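Local coordinates for uncharacterized protein aq_328 (Aquifex aeolicus, PDB 1R4V) that is of unknown function but adopts an ancestral histone fold and may take part in protein heterodimerization, at residues 42-45 and 46-50; 132-135 and 136-140. All coordinates share one frame; numbering follows the deposited sequence.

Interaction 1. Residues 42-45 and 46-50. With ZN (zinc ion), chain E.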
loop_
_atom_site.group_PDB
_atom_site.type_symbol
_atom_site.label_atom_id
_atom_site.label_comp_id
_atom_site.label_asym_id
_atom_site.label_seq_id
_atom_site.Cartn_x
_atom_site.Cartn_y
_atom_site.Cartn_z
ATOM N N ILE A 42 7.641 -2.664 14.571
ATOM C CA ILE A 42 6.377 -1.968 14.716
ATOM C C ILE A 42 5.360 -2.989 15.195
ATOM O O ILE A 42 5.106 -3.990 14.528
ATOM C CB ILE A 42 5.879 -1.351 13.402
ATOM C CG1 ILE A 42 6.810 -0.241 12.906
ATOM C CG2 ILE A 42 4.447 -0.852 13.607
ATOM C CD1 ILE A 42 6.670 0.057 11.430
ATOM N N ASP A 43 4.773 -2.713 16.347
ATOM C CA ASP A 43 3.778 -3.564 16.947
ATOM C C ASP A 43 2.389 -3.068 16.538
ATOM O O ASP A 43 1.900 -2.062 17.030
ATOM C CB ASP A 43 3.997 -3.541 18.459
ATOM C CG ASP A 43 3.028 -4.428 19.233
ATOM O OD1 ASP A 43 2.193 -5.130 18.616
ATOM O OD2 ASP A 43 3.019 -4.485 20.495
ATOM N N LEU A 44 1.737 -3.792 15.631
ATOM C CA LEU A 44 0.383 -3.486 15.173
ATOM C C LEU A 44 -0.685 -4.263 15.945
ATOM O O LEU A 44 -0.402 -5.328 16.481
ATOM C CB LEU A 44 0.255 -3.874 13.693
ATOM C CG LEU A 44 1.194 -3.286 12.650
ATOM C CD1 LEU A 44 1.044 -4.015 11.304
ATOM C CD2 LEU A 44 0.917 -1.801 12.512
ATOM N N THR A 45 -1.900 -3.721 15.981
ATOM C CA THR A 45 -3.114 -4.376 16.454
ATOM C C THR A 45 -4.096 -4.430 15.298
ATOM O O THR A 45 -3.872 -3.763 14.278
ATOM C CB THR A 45 -3.784 -3.587 17.577
ATOM O OG1 THR A 45 -4.190 -2.286 17.117
ATOM C CG2 THR A 45 -2.808 -3.285 18.701
ATOM N N ASP A 46 -5.186 -5.183 15.450
ATOM C CA ASP A 46 -6.226 -5.215 14.428
ATOM C C ASP A 46 -6.685 -3.789 14.096
ATOM O O ASP A 46 -6.826 -3.473 12.922
ATOM C CB ASP A 46 -7.433 -6.066 14.833
ATOM C CG ASP A 46 -7.147 -7.569 14.848
ATOM O OD1 ASP A 46 -6.258 -8.043 14.116
ATOM O OD2 ASP A 46 -7.771 -8.391 15.562
ATOM N N GLU A 47 -6.914 -2.952 15.112
ATOM C CA GLU A 47 -7.328 -1.561 14.938
ATOM C C GLU A 47 -6.348 -0.746 14.093
ATOM O O GLU A 47 -6.783 -0.006 13.186
ATOM C CB GLU A 47 -7.481 -0.852 16.285
ATOM C CG GLU A 47 -7.973 0.584 16.106
ATOM C CD GLU A 47 -8.240 1.327 17.399
ATOM O OE1 GLU A 47 -7.529 1.122 18.418
ATOM O OE2 GLU A 47 -9.190 2.134 17.365
ATOM N N THR A 48 -5.047 -0.850 14.387
ATOM C CA THR A 48 -4.068 -0.073 13.632
ATOM C C THR A 48 -3.746 -0.680 12.262
ATOM O O THR A 48 -3.351 0.060 11.357
ATOM C CB THR A 48 -2.772 0.232 14.424
ATOM O OG1 THR A 48 -2.170 -0.959 14.971
ATOM C CG2 THR A 48 -3.093 1.174 15.599
ATOM N N ILE A 49 -3.883 -1.996 12.102
ATOM C CA ILE A 49 -3.795 -2.615 10.777
ATOM C C ILE A 49 -4.901 -2.090 9.877
ATOM O O ILE A 49 -4.635 -1.786 8.715
ATOM C CB ILE A 49 -3.843 -4.153 10.826
ATOM C CG1 ILE A 49 -2.573 -4.707 11.453
ATOM C CG2 ILE A 49 -4.049 -4.763 9.414
ATOM C CD1 ILE A 49 -2.704 -6.152 11.963
ATOM N N GLU A 50 -6.127 -1.975 10.381
ATOM C CA GLU A 50 -7.215 -1.421 9.584
ATOM C C GLU A 50 -6.920 0.013 9.116
ATOM O O GLU A 50 -7.183 0.369 7.957
ATOM C CB GLU A 50 -8.531 -1.436 10.367
ATOM C CG GLU A 50 -9.113 -2.822 10.536
ATOM C CD GLU A 50 -9.713 -3.375 9.251
ATOM O OE1 GLU A 50 -10.185 -2.597 8.389
ATOM O OE2 GLU A 50 -9.726 -4.614 9.116
HETATM ZN ZN ZN E . -7.656 -10.322 16.009
HETATM O O HOH W 1 -0.471 -0.447 16.914
HETATM O O HOH W 2 -4.837 -0.290 18.750
#
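A capping box between Thr45 and Thr48 starts helix 46-62, with Thr45 at the N-cap. Two reciprocal bonds make it: Thr48 N donates to Thr45 OG1 at 3.2 Å, and Thr45 N returns the favour to Thr48 OG1 at 3.0 Å, in an almost perfectly straight line (179°). In both threonines the hydroxyl sits between the backbone N and the carbonyl carbon (chi1 62° in Thr45, 53° in Thr48), which turns each OG1 to the other residue's N-H. The first full helical bond follows, Ile49 N to Thr45 O at 2.8 Å. Two waters extend the box: one accepts from Thr48 OG1 and donates to Asp43 O, while another links Thr45 OG1 to Glu47 OE1. A valine in place of Thr48 would probably leave Thr45 N without its acceptor and the first water with only Asp43 O of its two partners here, undoing one half of the box. Next to it, Leu44 CD1 packs on Ile49 CG1 at 3.7 Å, a hydrophobic staple pairing the residue before the N-cap with the fourth of the helix. Asp46, the first residue of the helix, points away from the preceding loop and binds through OD2, at 2.0 Å, a zinc ion that Glu21 also binds, while its OD1 forms a salt bridge with Arg25. Capping box and hydrophobic staple together are typical of a capped helix N-terminus, here carrying a metal site.

Interaction 2. Residues 132-135 and 136-140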
loop_
_atom_site.group_PDB
_atom_site.type_symbol
_atom_site.label_atom_id
_atom_site.label_comp_id
_atom_site.label_asym_id
_atom_site.label_seq_id
_atom_site.Cartn_x
_atom_site.Cartn_y
_atom_site.Cartn_z
ATOM N N ARG A 132 0.397 -6.351 -6.516
ATOM C CA ARG A 132 1.034 -6.845 -5.293
ATOM C C ARG A 132 2.341 -6.115 -4.976
ATOM O O ARG A 132 2.642 -5.832 -3.821
ATOM C CB ARG A 132 1.206 -8.368 -5.347
ATOM C CG ARG A 132 2.196 -8.883 -6.389
ATOM C CD ARG A 132 2.272 -10.421 -6.416
ATOM N NE ARG A 132 2.357 -10.918 -5.046
ATOM C CZ ARG A 132 3.452 -10.863 -4.298
ATOM N NH1 ARG A 132 3.393 -11.336 -3.062
ATOM N NH2 ARG A 132 4.600 -10.361 -4.760
ATOM N N ASN A 133 3.118 -5.779 -6.005
ATOM C CA ASN A 133 4.357 -5.033 -5.827
ATOM C C ASN A 133 4.077 -3.597 -5.417
ATOM O O ASN A 133 4.757 -3.068 -4.567
ATOM C CB ASN A 133 5.221 -5.104 -7.071
ATOM C CG ASN A 133 5.662 -6.530 -7.336
ATOM O OD1 ASN A 133 5.965 -7.283 -6.401
ATOM N ND2 ASN A 133 5.649 -6.920 -8.604
ATOM N N ILE A 134 3.067 -2.982 -6.008
ATOM C CA ILE A 134 2.704 -1.607 -5.640
ATOM C C ILE A 134 2.257 -1.543 -4.188
ATOM O O ILE A 134 2.693 -0.661 -3.436
ATOM C CB ILE A 134 1.622 -1.088 -6.582
ATOM C CG1 ILE A 134 2.203 -0.979 -7.997
ATOM C CG2 ILE A 134 1.104 0.260 -6.100
ATOM C CD1 ILE A 134 1.181 -0.689 -9.080
HETATM N N MSE A 135 1.389 -2.468 -3.790
HETATM C CA MSE A 135 0.881 -2.488 -2.431
HETATM C C MSE A 135 1.977 -2.805 -1.437
HETATM O O MSE A 135 2.024 -2.220 -0.373
HETATM C CB MSE A 135 -0.258 -3.484 -2.255
HETATM C CG MSE A 135 -1.207 -2.924 -1.169
HETATM SE SE MSE A 135 -2.317 -4.337 -0.608
HETATM C CE MSE A 135 -2.832 -3.780 1.276
ATOM N N GLY A 136 2.833 -3.757 -1.773
ATOM C CA GLY A 136 3.989 -4.067 -0.952
ATOM C C GLY A 136 4.910 -2.886 -0.741
ATOM O O GLY A 136 5.346 -2.662 0.376
ATOM N N GLY A 137 5.172 -2.109 -1.785
ATOM C CA GLY A 137 5.895 -0.845 -1.695
ATOM C C GLY A 137 5.208 0.205 -0.835
ATOM O O GLY A 137 5.857 0.934 -0.069
ATOM N N LEU A 138 3.896 0.311 -0.965
ATOM C CA LEU A 138 3.103 1.231 -0.148
ATOM C C LEU A 138 3.138 0.816 1.323
ATOM O O LEU A 138 3.177 1.656 2.205
ATOM C CB LEU A 138 1.662 1.323 -0.651
ATOM C CG LEU A 138 1.466 2.104 -1.949
ATOM C CD1 LEU A 138 0.069 1.847 -2.459
ATOM C CD2 LEU A 138 1.779 3.606 -1.772
ATOM N N LEU A 139 3.154 -0.478 1.604
ATOM C CA LEU A 139 3.259 -0.966 2.977
ATOM C C LEU A 139 4.613 -0.621 3.581
ATOM O O LEU A 139 4.665 -0.130 4.719
ATOM C CB LEU A 139 2.959 -2.458 3.039
ATOM C CG LEU A 139 1.479 -2.823 2.978
ATOM C CD1 LEU A 139 1.411 -4.307 2.623
ATOM C CD2 LEU A 139 0.765 -2.548 4.291
ATOM N N LEU A 140 5.696 -0.820 2.832
ATOM C CA LEU A 140 7.031 -0.497 3.323
ATOM C C LEU A 140 7.213 0.976 3.510
ATOM O O LEU A 140 7.846 1.379 4.475
ATOM C CB LEU A 140 8.135 -0.960 2.386
ATOM C CG LEU A 140 8.247 -2.483 2.279
ATOM C CD1 LEU A 140 9.457 -2.775 1.415
ATOM C CD2 LEU A 140 8.339 -3.169 3.631
#
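Ile134 and Leu138, one helical turn apart, lie side by side and point the same way, Ile134 CG2 meeting Leu138 CD1 at 4.1 Å. The branch is placed by the first torsion of the isoleucine: with CG1 anti to the carbonyl carbon (chi1 -66°), CG2 falls beside that carbon and faces the next turn. Leu138 also rests on the backbone, its CG 3.4 Å from Ile134 O. Leu139 does the same one residue on, where its CG lies 3.4 Å from Met135 O; the two leucines thus lay hydrocarbon against carbonyl oxygens that already accept helical bonds. Met135, a selenomethionine, runs out extended beyond CG, and its CE comes only loosely near Leu139 CD1, at 4.5 Å.

Behind these side chains stand four successive i to i+4 bonds, from the N atoms of Gly136, Gly137, Leu138 and Leu139 to the O atoms of Arg132, Asn133, Ile134 and Met135. All are 2.9 to 3.0 Å from N to O. Gly136 and Gly137 add no side chain to this turn, and a CB on Gly136 would come within a tight 3.2 Å of Arg132 O.

Further out, helix 46-62 supplies Val56, which touches both Met135 and Leu138, and Phe60, which touches Ile134. Helix 106-113 contributes Leu109 and Ile113 against Met135, while Arg132 forms a salt bridge with Asp107 through its NE. Regular alpha-helical bonding with apolar side chains directed at neighbouring helices is characteristic of a buried core helix, here the long helix 131-149 of an all-alpha histone fold.

Interaction 1 comes first along the chain, at the start of helix 46-62, and interaction 2 follows in the first half of helix 131-149. Their centres lie about 17 Å apart and their nearest atoms about 7 Å, so they do not touch, yet both lie in the same histone-fold chain. Packing joins them indirectly: Leu53, Val56 and Phe60, further along the helix that interaction 1 begins, press on side chains of interaction 2, while Ile42 reaches Ala143 and Ile146, later on helix 131-149. A peripheral, metal-bearing helix start and a stretch near the chain centre therefore belong to two long helices that meet in the same fold.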